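Peptide ABC transporter, peptide-binding protein (Thermus thermophilus, PDB 2D5W) binds oligopeptides, here a pentapeptide, and probably delivers them to an ABC transporter for uptake across the membrane. Local coordinates at residues A[279-284]-A[344-349]. Numbering follows the deposited sequence.
Sequences QGRSPQ and FFDGLQ
The guanidinium of R281 meets the carboxylate of D346 end-on, with both terminal nitrogens converging on a single oxygen. NH2 makes the shorter and straighter bond of this salt bridge, 2.7 Å to OD2 of D346 at an N-H...O angle of 152°. NH1 of R281 reaches the same OD2 of D346 at 3.0 Å, less straight. OD2 lies near the guanidinium plane, yet the two flat groups stand almost perpendicular, 83° apart; NH1 takes the anti lone pair of OD2, and NH2 comes to the same side but well out of the carboxylate plane. Arginine suits the place because its chain is long enough to bridge the two backbones, and a bend at chi3 (-63°) brings its two terminal nitrogens up to the acid. CD1 of L348 lies off-centre over one face of the guanidinium, 3.6 Å from NH1 of R281, and the carbonyl oxygen of F345 stands farther off over the same face. After helix 337-345 the backbone first departs from helical torsions at D346, which with G347 occupies the centre of a type I' turn from F345 to L348; both have positive phi, which glycine takes without strain and aspartate tolerates better than most other residues. The contact thus ties this turn to the short link between helices 277-280 and 283-286. At the guanidinium edge a water accepts from NH2 of R281 and donates to O of F344, 2.8 Å from each. A leucine in place of R281 would probably leave the D346 carboxylate without its charged mate and the water without its donor.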
ATOM      1  N   GLN A 279      12.533 -17.361   1.026  1.00  9.93           N
ATOM      2  CA  GLN A 279      12.011 -18.320   1.989  1.00  9.85           C
ATOM      3  C   GLN A 279      11.034 -19.288   1.333  1.00 10.14           C
ATOM      4  O   GLN A 279      10.995 -20.471   1.674  1.00 10.95           O
ATOM      5  CB  GLN A 279      11.327 -17.589   3.142  1.00  9.41           C
ATOM      6  CG  GLN A 279      12.257 -16.674   3.913  1.00 10.94           C
ATOM      7  CD  GLN A 279      11.554 -15.981   5.055  1.00 11.22           C
ATOM      8  OE1 GLN A 279      10.566 -15.273   4.853  1.00 11.64           O
ATOM      9  NE2 GLN A 279      12.054 -16.185   6.265  1.00 15.25           N
ATOM     10  N   GLY A 280      10.259 -18.781   0.380  1.00 10.08           N
ATOM     11  CA  GLY A 280       9.289 -19.611  -0.309  1.00 11.30           C
ATOM     12  C   GLY A 280       9.922 -20.742  -1.095  1.00 12.26           C
ATOM     13  O   GLY A 280       9.271 -21.750  -1.369  1.00 12.99           O
ATOM     14  N   ARG A 281      11.187 -20.584  -1.470  1.00 11.76           N
ATOM     15  CA  ARG A 281      11.872 -21.627  -2.223  1.00 12.42           C
ATOM     16  C   ARG A 281      12.998 -22.281  -1.427  1.00 11.78           C
ATOM     17  O   ARG A 281      13.824 -23.002  -1.987  1.00 13.26           O
ATOM     18  CB  ARG A 281      12.400 -21.064  -3.552  1.00 15.04           C
ATOM     19  CG  ARG A 281      13.357 -19.889  -3.436  1.00 15.29           C
ATOM     20  CD  ARG A 281      13.330 -19.039  -4.713  1.00 16.05           C
ATOM     21  NE  ARG A 281      13.779 -19.761  -5.903  1.00 16.28           N
ATOM     22  CZ  ARG A 281      15.053 -19.915  -6.255  1.00 16.90           C
ATOM     23  NH1 ARG A 281      15.364 -20.591  -7.354  1.00 18.43           N
ATOM     24  NH2 ARG A 281      16.017 -19.378  -5.519  1.00 18.45           N
ATOM     25  N   SER A 282      13.023 -22.042  -0.118  1.00 11.82           N
ATOM     26  CA  SER A 282      14.051 -22.629   0.737  1.00 12.37           C
ATOM     27  C   SER A 282      13.776 -24.123   0.895  1.00 13.05           C
ATOM     28  O   SER A 282      12.623 -24.551   0.947  1.00 13.11           O
ATOM     29  CB  SER A 282      14.066 -21.948   2.113  1.00 12.58           C
ATOM     30  OG  SER A 282      12.900 -22.240   2.866  1.00 13.85           O
ATOM     31  N   PRO A 283      14.835 -24.939   0.981  1.00 13.60           N
ATOM     32  CA  PRO A 283      14.652 -26.385   1.130  1.00 13.70           C
ATOM     33  C   PRO A 283      13.887 -26.829   2.373  1.00 12.98           C
ATOM     34  O   PRO A 283      13.135 -27.804   2.321  1.00 13.85           O
ATOM     35  CB  PRO A 283      16.085 -26.921   1.097  1.00 15.44           C
ATOM     36  CG  PRO A 283      16.886 -25.783   1.645  1.00 16.16           C
ATOM     37  CD  PRO A 283      16.265 -24.588   0.969  1.00 14.98           C
ATOM     38  N   GLN A 284      14.067 -26.127   3.490  1.00 12.38           N
ATOM     39  CA  GLN A 284      13.370 -26.505   4.713  1.00 12.75           C
ATOM     40  C   GLN A 284      11.854 -26.417   4.559  1.00 13.00           C
ATOM     41  O   GLN A 284      11.114 -27.089   5.280  1.00 15.37           O
ATOM     42  CB  GLN A 284      13.831 -25.655   5.906  1.00 13.21           C
ATOM     43  CG  GLN A 284      13.737 -24.156   5.717  1.00 13.48           C
ATOM     44  CD  GLN A 284      15.036 -23.549   5.226  1.00 13.04           C
ATOM     45  OE1 GLN A 284      15.620 -24.008   4.244  1.00 13.56           O
ATOM     46  NE2 GLN A 284      15.492 -22.503   5.907  1.00 15.42           N
ATOM     47  N   PHE A 344      20.583 -13.843  -3.804  1.00 10.32           N
ATOM     48  CA  PHE A 344      19.410 -14.003  -2.950  1.00 10.58           C
ATOM     49  C   PHE A 344      18.206 -14.692  -3.582  1.00 10.21           C
ATOM     50  O   PHE A 344      17.512 -15.462  -2.914  1.00 10.21           O
ATOM     51  CB  PHE A 344      18.934 -12.630  -2.453  1.00 10.44           C
ATOM     52  CG  PHE A 344      19.781 -12.022  -1.363  1.00  9.61           C
ATOM     53  CD1 PHE A 344      21.148 -12.270  -1.274  1.00 11.41           C
ATOM     54  CD2 PHE A 344      19.202 -11.147  -0.444  1.00 10.69           C
ATOM     55  CE1 PHE A 344      21.923 -11.653  -0.284  1.00 12.25           C
ATOM     56  CE2 PHE A 344      19.967 -10.528   0.543  1.00 12.31           C
ATOM     57  CZ  PHE A 344      21.330 -10.782   0.623  1.00 11.81           C
ATOM     58  N   PHE A 345      17.954 -14.415  -4.857  1.00 10.27           N
ATOM     59  CA  PHE A 345      16.773 -14.951  -5.529  1.00 10.83           C
ATOM     60  C   PHE A 345      17.034 -15.665  -6.850  1.00 11.69           C
ATOM     61  O   PHE A 345      16.086 -15.948  -7.584  1.00 11.43           O
ATOM     62  CB  PHE A 345      15.790 -13.806  -5.813  1.00 10.80           C
ATOM     63  CG  PHE A 345      15.618 -12.837  -4.668  1.00  9.60           C
ATOM     64  CD1 PHE A 345      15.897 -11.479  -4.835  1.00 10.28           C
ATOM     65  CD2 PHE A 345      15.143 -13.271  -3.434  1.00  9.98           C
ATOM     66  CE1 PHE A 345      15.700 -10.572  -3.791  1.00  9.94           C
ATOM     67  CE2 PHE A 345      14.943 -12.372  -2.386  1.00  9.05           C
ATOM     68  CZ  PHE A 345      15.224 -11.021  -2.565  1.00  9.86           C
ATOM     69  N   ASP A 346      18.296 -15.953  -7.153  1.00 12.12           N
ATOM     70  CA  ASP A 346      18.653 -16.587  -8.420  1.00 13.19           C
ATOM     71  C   ASP A 346      18.128 -15.746  -9.583  1.00 13.31           C
ATOM     72  O   ASP A 346      17.783 -16.271 -10.644  1.00 14.68           O
ATOM     73  CB  ASP A 346      18.095 -18.010  -8.508  1.00 14.95           C
ATOM     74  CG  ASP A 346      18.876 -18.993  -7.661  1.00 16.88           C
ATOM     75  OD1 ASP A 346      20.124 -18.925  -7.671  1.00 17.92           O
ATOM     76  OD2 ASP A 346      18.245 -19.840  -6.994  1.00 20.35           O
ATOM     77  N   GLY A 347      18.068 -14.434  -9.358  1.00 13.08           N
ATOM     78  CA  GLY A 347      17.607 -13.498 -10.371  1.00 13.00           C
ATOM     79  C   GLY A 347      16.129 -13.532 -10.708  1.00 13.17           C
ATOM     80  O   GLY A 347      15.680 -12.797 -11.590  1.00 13.95           O
ATOM     81  N   LEU A 348      15.362 -14.359 -10.005  1.00 13.22           N
ATOM     82  CA  LEU A 348      13.936 -14.488 -10.284  1.00 13.13           C
ATOM     83  C   LEU A 348      13.105 -13.250  -9.934  1.00 12.63           C
ATOM     84  O   LEU A 348      11.984 -13.092 -10.418  1.00 14.16           O
ATOM     85  CB  LEU A 348      13.396 -15.752  -9.614  1.00 14.05           C
ATOM     86  CG  LEU A 348      14.052 -17.017 -10.190  1.00 15.37           C
ATOM     87  CD1 LEU A 348      13.580 -18.244  -9.428  1.00 16.17           C
ATOM     88  CD2 LEU A 348      13.721 -17.145 -11.675  1.00 17.41           C
ATOM     89  N   GLN A 349      13.645 -12.391  -9.073  1.00 11.15           N
ATOM     90  CA  GLN A 349      13.010 -11.112  -8.745  1.00 10.57           C
ATOM     91  C   GLN A 349      14.063 -10.186  -9.339  1.00 11.66           C
ATOM     92  O   GLN A 349      15.142 -10.005  -8.773  1.00 12.96           O
ATOM     93  CB  GLN A 349      12.852 -10.924  -7.233  1.00 10.52           C
ATOM     94  CG  GLN A 349      11.691 -11.748  -6.681  1.00 10.21           C
ATOM     95  CD  GLN A 349      11.306 -11.403  -5.254  1.00  9.34           C
ATOM     96  OE1 GLN A 349      10.122 -11.366  -4.915  1.00  9.91           O
ATOM     97  NE2 GLN A 349      12.303 -11.168  -4.405  1.00  9.27           N
TER
HETATM   98  O   HOH W   1      16.163 -17.941  -3.102  1.00 14.31           O